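Local coordinates for protein glucoamylase (Thermoanaerobacterium thermosaccharolyticum, PDB 1LF9) that hydrolyses terminal alpha-1,4-linked glucose units one after another from the non-reducing ends of glucan chains, releasing beta-D-glucose, at residues Y337-S342 / P379-I384; A316-L321 / P651-H656; I159-S164 / D331-G336. All blocks are in the same frame, centred on the assembly; numbering follows the deposited sequence.

Contact 1: residues Y337-S342 / P379-I384. With AC1 (4,6-dideoxy-4-{[(1S,4R,5S,6S)-4,5,6-trihydroxy-3-(hydroxymethyl)cyclohex-2-en-1-yl]amino}-alpha-D-glucopyranose), chain C; GLC (alpha-D-glucopyranose), chain B.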
loop_
_atom_site.group_PDB
_atom_site.type_symbol
_atom_site.label_atom_id
_atom_site.label_comp_id
_atom_site.label_asym_id
_atom_site.label_seq_id
_atom_site.Cartn_x
_atom_site.Cartn_y
_atom_site.Cartn_z
ATOM N N TYR A 337 -1.459 -6.521 0.138
ATOM C CA TYR A 337 -0.271 -5.845 0.638
ATOM C C TYR A 337 -0.597 -5.159 1.969
ATOM O O TYR A 337 0.248 -4.469 2.556
ATOM C CB TYR A 337 0.239 -4.826 -0.385
ATOM C CG TYR A 337 1.306 -5.358 -1.325
ATOM C CD1 TYR A 337 1.168 -6.603 -1.944
ATOM C CD2 TYR A 337 2.439 -4.592 -1.635
ATOM C CE1 TYR A 337 2.122 -7.071 -2.850
ATOM C CE2 TYR A 337 3.398 -5.048 -2.541
ATOM C CZ TYR A 337 3.230 -6.289 -3.146
ATOM O OH TYR A 337 4.146 -6.746 -4.065
ATOM N N HIS A 338 -1.826 -5.339 2.449
ATOM C CA HIS A 338 -2.191 -4.745 3.725
ATOM C C HIS A 338 -1.810 -5.738 4.822
ATOM O O HIS A 338 -2.645 -6.261 5.564
ATOM C CB HIS A 338 -3.679 -4.356 3.761
ATOM C CG HIS A 338 -4.620 -5.468 3.424
ATOM N ND1 HIS A 338 -4.888 -6.507 4.291
ATOM C CD2 HIS A 338 -5.373 -5.691 2.322
ATOM C CE1 HIS A 338 -5.767 -7.323 3.735
ATOM N NE2 HIS A 338 -6.078 -6.850 2.541
ATOM N N LEU A 339 -0.506 -5.989 4.865
ATOM C CA LEU A 339 0.151 -6.885 5.804
ATOM C C LEU A 339 1.397 -6.136 6.272
ATOM O O LEU A 339 1.806 -5.149 5.655
ATOM C CB LEU A 339 0.566 -8.172 5.096
ATOM C CG LEU A 339 -0.279 -9.445 5.202
ATOM C CD1 LEU A 339 -1.744 -9.120 5.461
ATOM C CD2 LEU A 339 -0.102 -10.242 3.913
ATOM N N VAL A 340 2.012 -6.607 7.348
ATOM C CA VAL A 340 3.195 -5.943 7.865
ATOM C C VAL A 340 4.497 -6.666 7.551
ATOM O O VAL A 340 4.689 -7.815 7.939
ATOM C CB VAL A 340 3.108 -5.759 9.399
ATOM C CG1 VAL A 340 4.358 -5.030 9.908
ATOM C CG2 VAL A 340 1.848 -4.980 9.763
ATOM N N TRP A 341 5.382 -5.979 6.837
ATOM C CA TRP A 341 6.704 -6.515 6.503
ATOM C C TRP A 341 7.712 -5.675 7.286
ATOM O O TRP A 341 7.672 -4.441 7.247
ATOM C CB TRP A 341 7.030 -6.347 5.021
ATOM C CG TRP A 341 6.589 -7.430 4.089
ATOM C CD1 TRP A 341 7.351 -8.463 3.615
ATOM C CD2 TRP A 341 5.342 -7.499 3.389
ATOM N NE1 TRP A 341 6.664 -9.157 2.650
ATOM C CE2 TRP A 341 5.429 -8.589 2.490
ATOM C CE3 TRP A 341 4.163 -6.744 3.430
ATOM C CZ2 TRP A 341 4.378 -8.942 1.632
ATOM C CZ3 TRP A 341 3.116 -7.092 2.578
ATOM C CH2 TRP A 341 3.234 -8.184 1.690
ATOM N N SER A 342 8.610 -6.355 7.984
ATOM C CA SER A 342 9.646 -5.711 8.761
ATOM C C SER A 342 10.489 -4.779 7.878
ATOM O O SER A 342 10.862 -3.684 8.289
ATOM C CB SER A 342 10.524 -6.794 9.386
ATOM O OG SER A 342 11.787 -6.283 9.773
ATOM N N PRO A 379 9.096 -12.937 11.388
ATOM C CA PRO A 379 8.623 -13.796 10.296
ATOM C C PRO A 379 8.528 -12.972 9.000
ATOM O O PRO A 379 8.395 -11.752 9.058
ATOM C CB PRO A 379 7.269 -14.287 10.807
ATOM C CG PRO A 379 6.800 -13.161 11.660
ATOM C CD PRO A 379 8.035 -12.699 12.382
ATOM N N GLN A 380 8.624 -13.634 7.846
ATOM C CA GLN A 380 8.560 -12.955 6.546
ATOM C C GLN A 380 7.655 -11.727 6.597
ATOM O O GLN A 380 8.070 -10.612 6.270
ATOM C CB GLN A 380 8.067 -13.921 5.465
ATOM C CG GLN A 380 8.013 -13.294 4.084
ATOM C CD GLN A 380 7.897 -14.316 2.970
ATOM O OE1 GLN A 380 7.926 -15.526 3.210
ATOM N NE2 GLN A 380 7.773 -13.830 1.735
ATOM N N ASN A 381 6.404 -11.943 6.989
ATOM C CA ASN A 381 5.444 -10.859 7.141
ATOM C C ASN A 381 4.350 -11.373 8.065
ATOM O O ASN A 381 4.322 -12.560 8.379
ATOM C CB ASN A 381 4.890 -10.380 5.784
ATOM C CG ASN A 381 4.175 -11.470 4.990
ATOM O OD1 ASN A 381 3.585 -11.180 3.946
ATOM N ND2 ASN A 381 4.222 -12.706 5.463
ATOM N N THR A 382 3.469 -10.489 8.522
ATOM C CA THR A 382 2.418 -10.895 9.448
ATOM C C THR A 382 1.189 -10.035 9.315
ATOM O O THR A 382 1.246 -8.942 8.757
ATOM C CB THR A 382 2.863 -10.734 10.915
ATOM O OG1 THR A 382 3.106 -9.344 11.175
ATOM C CG2 THR A 382 4.124 -11.516 11.200
ATOM N N TRP A 383 0.077 -10.531 9.847
ATOM C CA TRP A 383 -1.156 -9.764 9.849
ATOM C C TRP A 383 -0.876 -8.713 10.910
ATOM O O TRP A 383 0.119 -8.815 11.628
ATOM C CB TRP A 383 -2.345 -10.630 10.274
ATOM C CG TRP A 383 -2.718 -11.688 9.285
ATOM C CD1 TRP A 383 -2.207 -12.951 9.199
ATOM C CD2 TRP A 383 -3.696 -11.578 8.242
ATOM N NE1 TRP A 383 -2.812 -13.638 8.170
ATOM C CE2 TRP A 383 -3.730 -12.817 7.568
ATOM C CE3 TRP A 383 -4.548 -10.549 7.813
ATOM C CZ2 TRP A 383 -4.584 -13.061 6.485
ATOM C CZ3 TRP A 383 -5.402 -10.791 6.731
ATOM C CH2 TRP A 383 -5.410 -12.040 6.083
ATOM N N ILE A 384 -1.730 -7.707 11.030
ATOM C CA ILE A 384 -1.474 -6.676 12.030
ATOM C C ILE A 384 -1.440 -7.267 13.441
ATOM O O ILE A 384 -0.812 -6.713 14.349
ATOM C CB ILE A 384 -2.522 -5.539 11.956
ATOM C CG1 ILE A 384 -3.926 -6.114 12.060
ATOM C CG2 ILE A 384 -2.364 -4.766 10.638
ATOM C CD1 ILE A 384 -4.986 -5.051 12.133
HETATM C C1 AC1 C . 5.659 -12.407 -4.646
HETATM O O2 AC1 C . 7.677 -12.674 -5.946
HETATM C C2 AC1 C . 6.887 -11.700 -5.261
HETATM C C4A AC1 C . 8.434 -6.213 -0.126
HETATM C C3 AC1 C . 7.704 -10.957 -4.161
HETATM O O3 AC1 C . 8.829 -10.322 -4.783
HETATM C C4 AC1 C . 6.779 -9.917 -3.484
HETATM N N4A AC1 C . 7.529 -9.154 -2.436
HETATM C C5 AC1 C . 5.549 -10.706 -2.825
HETATM O O5 AC1 C . 4.822 -11.466 -3.894
HETATM C C6 AC1 C . 4.539 -9.808 -2.142
HETATM C C1B AC1 C . 7.501 -7.674 -2.688
HETATM C C2B AC1 C . 8.923 -7.037 -2.574
HETATM O O2B AC1 C . 9.779 -7.747 -3.440
HETATM C C3B AC1 C . 9.420 -7.017 -1.103
HETATM O O3B AC1 C . 10.696 -6.431 -1.026
HETATM O O4 AC1 C . 8.666 -6.725 1.172
HETATM C C5B AC1 C . 6.929 -6.298 -0.557
HETATM C C7B AC1 C . 6.521 -6.978 -1.718
HETATM C C6B AC1 C . 5.879 -5.612 0.312
HETATM O O6B AC1 C . 5.740 -4.242 -0.101
HETATM C C1 GLC B . 4.256 -17.121 -2.494
HETATM C C2 GLC B . 3.329 -16.186 -3.343
HETATM C C3 GLC B . 4.259 -15.211 -4.137
HETATM C C4 GLC B . 5.079 -14.345 -3.095
HETATM C C5 GLC B . 5.923 -15.296 -2.271
HETATM C C6 GLC B . 6.699 -14.510 -1.195
HETATM O O2 GLC B . 2.553 -16.983 -4.222
HETATM O O3 GLC B . 3.437 -14.382 -4.910
HETATM O O4 GLC B . 6.033 -13.413 -3.718
HETATM O O5 GLC B . 5.050 -16.292 -1.601
HETATM O O6 GLC B . 7.810 -15.248 -0.766
HETATM O O HOH W 1 5.861 -8.360 10.367
HETATM O O HOH W 2 8.038 -9.004 9.099
#

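Contact 2: residues A316-L321 / P651-H656. With AC1 (4,6-dideoxy-4-{[(1S,4R,5S,6S)-4,5,6-trihydroxy-3-(hydroxymethyl)cyclohex-2-en-1-yl]amino}-alpha-D-glucopyranose), chain C.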
loop_
_atom_site.group_PDB
_atom_site.type_symbol
_atom_site.label_atom_id
_atom_site.label_comp_id
_atom_site.label_asym_id
_atom_site.label_seq_id
_atom_site.Cartn_x
_atom_site.Cartn_y
_atom_site.Cartn_z
ATOM N N ALA A 316 1.789 -1.048 13.709
ATOM C CA ALA A 316 1.624 -1.990 12.608
ATOM C C ALA A 316 1.359 -1.256 11.297
ATOM O O ALA A 316 0.210 -1.016 10.933
ATOM C CB ALA A 316 0.481 -2.959 12.908
ATOM N N TYR A 317 2.430 -0.905 10.595
ATOM C CA TYR A 317 2.322 -0.210 9.319
ATOM C C TYR A 317 2.352 -1.223 8.184
ATOM O O TYR A 317 3.275 -2.030 8.085
ATOM C CB TYR A 317 3.469 0.795 9.179
ATOM C CG TYR A 317 3.257 2.043 10.004
ATOM C CD1 TYR A 317 2.446 3.076 9.537
ATOM C CD2 TYR A 317 3.816 2.166 11.276
ATOM C CE1 TYR A 317 2.191 4.199 10.315
ATOM C CE2 TYR A 317 3.565 3.289 12.066
ATOM C CZ TYR A 317 2.749 4.299 11.579
ATOM O OH TYR A 317 2.478 5.399 12.360
ATOM N N ILE A 318 1.329 -1.183 7.333
ATOM C CA ILE A 318 1.237 -2.113 6.216
ATOM C C ILE A 318 2.052 -1.613 5.044
ATOM O O ILE A 318 2.420 -0.445 4.997
ATOM C CB ILE A 318 -0.223 -2.300 5.753
ATOM C CG1 ILE A 318 -0.844 -0.941 5.416
ATOM C CG2 ILE A 318 -1.023 -3.025 6.833
ATOM C CD1 ILE A 318 -2.230 -1.043 4.791
ATOM N N ALA A 319 2.325 -2.503 4.098
ATOM C CA ALA A 319 3.104 -2.155 2.917
ATOM C C ALA A 319 2.318 -1.296 1.925
ATOM O O ALA A 319 2.861 -0.354 1.335
ATOM C CB ALA A 319 3.590 -3.428 2.232
ATOM N N SER A 320 1.037 -1.620 1.750
ATOM C CA SER A 320 0.176 -0.901 0.815
ATOM C C SER A 320 -1.302 -1.190 1.057
ATOM O O SER A 320 -1.700 -2.337 1.282
ATOM C CB SER A 320 0.537 -1.292 -0.617
ATOM O OG SER A 320 -0.354 -0.704 -1.543
ATOM N N LEU A 321 -2.122 -0.146 0.996
ATOM C CA LEU A 321 -3.546 -0.300 1.213
ATOM C C LEU A 321 -4.232 -0.678 -0.095
ATOM O O LEU A 321 -5.127 0.013 -0.565
ATOM C CB LEU A 321 -4.138 0.993 1.796
ATOM C CG LEU A 321 -5.503 0.868 2.487
ATOM C CD1 LEU A 321 -5.516 -0.294 3.479
ATOM C CD2 LEU A 321 -5.808 2.158 3.212
ATOM N N PRO A 651 -0.901 2.770 -2.950
ATOM C CA PRO A 651 0.432 3.390 -2.979
ATOM C C PRO A 651 1.413 2.387 -2.368
ATOM O O PRO A 651 1.047 1.645 -1.462
ATOM C CB PRO A 651 0.280 4.611 -2.063
ATOM C CG PRO A 651 -1.231 4.764 -1.870
ATOM C CD PRO A 651 -1.729 3.363 -1.885
ATOM N N LEU A 652 2.641 2.328 -2.868
ATOM C CA LEU A 652 3.608 1.423 -2.258
ATOM C C LEU A 652 4.275 2.274 -1.193
ATOM O O LEU A 652 5.125 3.114 -1.505
ATOM C CB LEU A 652 4.649 0.929 -3.263
ATOM C CG LEU A 652 5.638 -0.073 -2.647
ATOM C CD1 LEU A 652 4.885 -1.334 -2.222
ATOM C CD2 LEU A 652 6.731 -0.426 -3.653
ATOM N N ASN A 653 3.884 2.064 0.059
ATOM C CA ASN A 653 4.424 2.862 1.156
ATOM C C ASN A 653 5.936 2.958 1.177
ATOM O O ASN A 653 6.488 4.018 1.478
ATOM C CB ASN A 653 3.900 2.347 2.498
ATOM C CG ASN A 653 2.391 2.449 2.592
ATOM O OD1 ASN A 653 1.776 3.226 1.866
ATOM N ND2 ASN A 653 1.790 1.674 3.481
ATOM N N TRP A 654 6.608 1.861 0.848
ATOM C CA TRP A 654 8.060 1.844 0.815
ATOM C C TRP A 654 8.564 2.856 -0.228
ATOM O O TRP A 654 9.527 3.584 0.016
ATOM C CB TRP A 654 8.531 0.427 0.486
ATOM C CG TRP A 654 10.014 0.235 0.437
ATOM C CD1 TRP A 654 10.981 1.173 0.669
ATOM C CD2 TRP A 654 10.702 -0.968 0.088
ATOM N NE1 TRP A 654 12.225 0.633 0.483
ATOM C CE2 TRP A 654 12.085 -0.683 0.126
ATOM C CE3 TRP A 654 10.286 -2.260 -0.255
ATOM C CZ2 TRP A 654 13.059 -1.651 -0.167
ATOM C CZ3 TRP A 654 11.255 -3.222 -0.546
ATOM C CH2 TRP A 654 12.622 -2.908 -0.499
ATOM N N ALA A 655 7.906 2.917 -1.380
ATOM C CA ALA A 655 8.316 3.852 -2.417
ATOM C C ALA A 655 8.078 5.292 -1.970
ATOM O O ALA A 655 8.849 6.190 -2.311
ATOM C CB ALA A 655 7.570 3.567 -3.709
ATOM N N HIS A 656 7.011 5.520 -1.212
ATOM C CA HIS A 656 6.733 6.865 -0.732
ATOM C C HIS A 656 7.765 7.245 0.315
ATOM O O HIS A 656 8.241 8.384 0.339
ATOM C CB HIS A 656 5.314 6.952 -0.166
ATOM C CG HIS A 656 4.274 7.219 -1.212
ATOM N ND1 HIS A 656 4.055 8.474 -1.738
ATOM C CD2 HIS A 656 3.444 6.381 -1.878
ATOM C CE1 HIS A 656 3.139 8.399 -2.686
ATOM N NE2 HIS A 656 2.752 7.139 -2.792
HETATM C C1 AC1 C . 5.659 -12.407 -4.646
HETATM O O2 AC1 C . 7.677 -12.674 -5.946
HETATM C C2 AC1 C . 6.887 -11.700 -5.261
HETATM C C4A AC1 C . 8.434 -6.213 -0.126
HETATM C C3 AC1 C . 7.704 -10.957 -4.161
HETATM O O3 AC1 C . 8.829 -10.322 -4.783
HETATM C C4 AC1 C . 6.779 -9.917 -3.484
HETATM N N4A AC1 C . 7.529 -9.154 -2.436
HETATM C C5 AC1 C . 5.549 -10.706 -2.825
HETATM O O5 AC1 C . 4.822 -11.466 -3.894
HETATM C C6 AC1 C . 4.539 -9.808 -2.142
HETATM C C1B AC1 C . 7.501 -7.674 -2.688
HETATM C C2B AC1 C . 8.923 -7.037 -2.574
HETATM O O2B AC1 C . 9.779 -7.747 -3.440
HETATM C C3B AC1 C . 9.420 -7.017 -1.103
HETATM O O3B AC1 C . 10.696 -6.431 -1.026
HETATM O O4 AC1 C . 8.666 -6.725 1.172
HETATM C C5B AC1 C . 6.929 -6.298 -0.557
HETATM C C7B AC1 C . 6.521 -6.978 -1.718
HETATM C C6B AC1 C . 5.879 -5.612 0.312
HETATM O O6B AC1 C . 5.740 -4.242 -0.101
HETATM O O HOH W 3 5.623 -0.650 1.208
HETATM O O HOH W 4 -0.871 2.532 1.698
#

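Contact 3: residues I159-S164 / D331-G336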
loop_
_atom_site.group_PDB
_atom_site.type_symbol
_atom_site.label_atom_id
_atom_site.label_comp_id
_atom_site.label_asym_id
_atom_site.label_seq_id
_atom_site.Cartn_x
_atom_site.Cartn_y
_atom_site.Cartn_z
ATOM N N ILE A 159 -17.542 -8.019 3.073
ATOM C CA ILE A 159 -17.304 -7.982 4.509
ATOM C C ILE A 159 -16.342 -9.045 5.033
ATOM O O ILE A 159 -16.460 -10.236 4.725
ATOM C CB ILE A 159 -18.646 -8.046 5.272
ATOM C CG1 ILE A 159 -19.516 -6.861 4.841
ATOM C CG2 ILE A 159 -18.405 -8.012 6.783
ATOM C CD1 ILE A 159 -20.888 -6.842 5.454
ATOM N N LYS A 160 -15.386 -8.577 5.831
ATOM C CA LYS A 160 -14.356 -9.413 6.434
ATOM C C LYS A 160 -13.518 -10.181 5.426
ATOM O O LYS A 160 -13.395 -11.407 5.498
ATOM C CB LYS A 160 -14.957 -10.377 7.461
ATOM C CG LYS A 160 -15.489 -9.672 8.697
ATOM C CD LYS A 160 -15.576 -10.606 9.899
ATOM C CE LYS A 160 -14.192 -10.954 10.421
ATOM N NZ LYS A 160 -14.268 -11.866 11.592
ATOM N N ASN A 161 -12.948 -9.437 4.485
ATOM C CA ASN A 161 -12.074 -9.990 3.461
ATOM C C ASN A 161 -12.641 -11.069 2.544
ATOM O O ASN A 161 -11.900 -11.952 2.109
ATOM C CB ASN A 161 -10.783 -10.517 4.099
ATOM C CG ASN A 161 -9.889 -9.406 4.617
ATOM O OD1 ASN A 161 -9.708 -8.381 3.957
ATOM N ND2 ASN A 161 -9.300 -9.614 5.791
ATOM N N GLN A 162 -13.938 -11.020 2.252
ATOM C CA GLN A 162 -14.519 -11.996 1.328
ATOM C C GLN A 162 -15.847 -11.521 0.748
ATOM O O GLN A 162 -16.719 -11.031 1.468
ATOM C CB GLN A 162 -14.674 -13.381 1.990
ATOM C CG GLN A 162 -15.945 -13.622 2.777
ATOM C CD GLN A 162 -16.158 -15.103 3.088
ATOM O OE1 GLN A 162 -15.289 -15.762 3.661
ATOM N NE2 GLN A 162 -17.323 -15.626 2.719
ATOM N N GLY A 163 -15.981 -11.662 -0.565
ATOM C CA GLY A 163 -17.188 -11.237 -1.245
ATOM C C GLY A 163 -18.327 -12.234 -1.185
ATOM O O GLY A 163 -19.495 -11.842 -1.197
ATOM N N SER A 164 -17.998 -13.520 -1.110
ATOM C CA SER A 164 -19.029 -14.547 -1.061
ATOM C C SER A 164 -19.741 -14.563 0.285
ATOM O O SER A 164 -19.215 -14.091 1.298
ATOM C CB SER A 164 -18.432 -15.932 -1.333
ATOM O OG SER A 164 -17.699 -16.394 -0.213
ATOM N N ASP A 331 -12.551 -12.890 -5.080
ATOM C CA ASP A 331 -12.769 -12.201 -3.814
ATOM C C ASP A 331 -12.572 -13.045 -2.553
ATOM O O ASP A 331 -13.245 -12.825 -1.546
ATOM C CB ASP A 331 -14.170 -11.588 -3.786
ATOM C CG ASP A 331 -15.260 -12.603 -4.082
ATOM O OD1 ASP A 331 -15.043 -13.811 -3.839
ATOM O OD2 ASP A 331 -16.339 -12.188 -4.546
ATOM N N ASP A 332 -11.659 -14.009 -2.599
ATOM C CA ASP A 332 -11.392 -14.837 -1.426
ATOM C C ASP A 332 -10.584 -14.028 -0.425
ATOM O O ASP A 332 -10.120 -12.922 -0.726
ATOM C CB ASP A 332 -10.585 -16.088 -1.786
ATOM C CG ASP A 332 -11.378 -17.083 -2.598
ATOM O OD1 ASP A 332 -12.499 -17.444 -2.177
ATOM O OD2 ASP A 332 -10.872 -17.516 -3.655
ATOM N N ASN A 333 -10.411 -14.593 0.766
ATOM C CA ASN A 333 -9.646 -13.945 1.822
ATOM C C ASN A 333 -8.178 -13.883 1.421
ATOM O O ASN A 333 -7.526 -14.912 1.254
ATOM C CB ASN A 333 -9.779 -14.729 3.128
ATOM C CG ASN A 333 -8.849 -14.216 4.209
ATOM O OD1 ASN A 333 -9.067 -13.145 4.781
ATOM N ND2 ASN A 333 -7.794 -14.970 4.483
ATOM N N THR A 334 -7.668 -12.671 1.247
ATOM C CA THR A 334 -6.274 -12.482 0.878
ATOM C C THR A 334 -5.725 -11.343 1.708
ATOM O O THR A 334 -6.470 -10.451 2.117
ATOM C CB THR A 334 -6.101 -12.119 -0.617
ATOM O OG1 THR A 334 -6.582 -13.193 -1.437
ATOM C CG2 THR A 334 -4.637 -11.890 -0.939
ATOM N N GLY A 335 -4.423 -11.383 1.964
ATOM C CA GLY A 335 -3.802 -10.331 2.739
ATOM C C GLY A 335 -3.379 -9.186 1.839
ATOM O O GLY A 335 -3.186 -8.064 2.303
ATOM N N GLY A 336 -3.257 -9.467 0.543
ATOM C CA GLY A 336 -2.831 -8.443 -0.394
ATOM C C GLY A 336 -1.533 -7.846 0.111
ATOM O O GLY A 336 -0.605 -8.571 0.476
HETATM O O HOH W 5 -8.415 -8.440 1.447
HETATM O O HOH W 6 -15.249 -15.224 -1.557
#

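Contact 1: residues Y337-S342 / P379-I384
W341 lies between N381 and the acarviosine unit AC1 of the bound inhibitor, one partner on each face of its indole. From CB outward, CB itself lies 4.2 Å from AC1 O4. CD1 comes closer to that hydroxyl, at 3.3 Å, and also passes obliquely by the carbonyl of Q380. NE1 hydrogen-bonds to E438, which by analogy with a close relative is the proton donor. On the ligand side, AC1 C6B sits 3.5 Å above the ring plane, over its centre. CZ2, next to the ring fusion, comes near AC1 C6. The opposite face receives N381 CB in a CH-pi contact, almost exactly on the normal of the five-membered ring, 3.6 Å from its centroid. With CG of N381 between its backbone N and carbonyl carbon (chi1 60°), the amide stays over the indole, the two planes 55° apart. The backbones meet as a single antiparallel hydrogen-bonded pair: V340 N donates to T382 O over 2.8 Å with a nearly straight N-H (172°), and T382 N returns a bond to V340 O. Water 1 also donates to V340 O and reaches T382 OG1. Farther along, CD1 of L339 rests over a face of W383, offset toward the rim. Q380 reaches the ligand with an extended chain, its NE2 donating to GLC O6 at 2.9 Å and also to E438; OE1 is taken by G392 N. Y337 OH, bonded to Y581 and E636, lies 3.3 Å from AC1 C7B. The pairing sets the W341 indole and the Q380 amide together at the sugar, and W341 NE1 and Q380 NE2 both donate to E438 OE2, which holds that carboxylate in place beside the ligand.

Contact 2: residues A316-L321 / P651-H656
N653 supplies two of the three direct hydrogen bonds between these segments. Its ND2 donates to I318 O over 2.7 Å; the acceptor lies close to the amide plane of N653, although the donor stands above the plane of the carbonyl. With CG anti to its own carbonyl carbon (chi1 -62°), the amide is turned to I318 O. Its backbone N donates to A319 O at 2.9 Å, nearly in line with the C=O. The third bond runs the other way, from S320 OG to P651 O over 2.7 Å, again from above the carbonyl plane; S322 OG is a second partner of this hydroxyl, and P651 follows a cis peptide bond. Two waters extend the polar network. Water 3 donates to A319 O and accepts from W654 N, and water 4 donates to N653 OD1 while accepting from L321 N. Van der Waals contacts to the ligand form a third group. A319 CB lies 3.3 Å from AC1 O6B, and L652 CD1 approaches the same hydroxyl from the other segment. W654 brings its ring edge to AC1, with CZ3 3.3 Å from O3B in the plane of the indole, and it stacks on H347. A leucine in place of N653 would probably leave I318 O without its donor and water 4, still held by L321 N, without the acceptor for its proton. L652 is the N-cap of helix 653-668, and its side chain has no polar atom for the first-turn N-H groups. A319 O takes over that work, directly for N653 and through water 3 for W654. The helix end would probably polarise this carbonyl. A319 and W654 take part both in the bonding of the helix start and in the lining of the sugar pocket.

Contact 3: residues I159-S164 / D331-G336
D331 O is gripped by two neighbouring residues of 159-164: G163 N donates to it over 3.1 Å at 159°, and Q162 CA adds a CA-H...O contact at 3.3 Å. The carboxylate of D331 lies against the glycine, OD2 3.5 Å from G163 CA, where a beta carbon on G163 would run into it. OD2 accepts from N229, while OD1 takes a bond from water 6, which accepts from S164 N. A second carbonyl, N161 O, receives a CA-H...O contact from N333 CA at 3.0 Å. Here the two asparagine side chains cross, N333 OD1 lying 3.2 Å from N161 CB, with their amide planes 58° apart. The N161 amide is held mainly by its own domain: A70 N donates to OD1, and ND2 donates to D68 O. Water 5 also donates to OD1 and, with its other proton, to T334 O, carrying the link across. Within 159-164, Q162 NE2 donates almost straight to S164 O over 2.8 Å, tying the two residues together in the loop. The segments run roughly antiparallel, joining a loop of the N-terminal beta domain to the catalytic domain of family 15. One direct N-H...O bond, CA-H...O contacts and bridging waters make this part of the domain interface largely polar, centred on main-chain carbonyls.

How the contacts relate
Along the chain the segments come in the order 159-164, 316-321, 331-336, 337-342, 379-384 and 651-656. The long connection between helices 296-306 and 342-355 supplies one side of every contact. Contacts 1 and 2 have centres 11 Å apart and meet directly, probably through backbone hydrogen bonds from S320 N to Y337 O and from A319 N to L339 O; both line the AC1 site in the helical catalytic domain. Contact 3, centred about 17 Å from contact 1, packs against it through N333 and W383 but does not touch contact 2. The same connection therefore runs from the junction with the N-terminal beta domain to the active site.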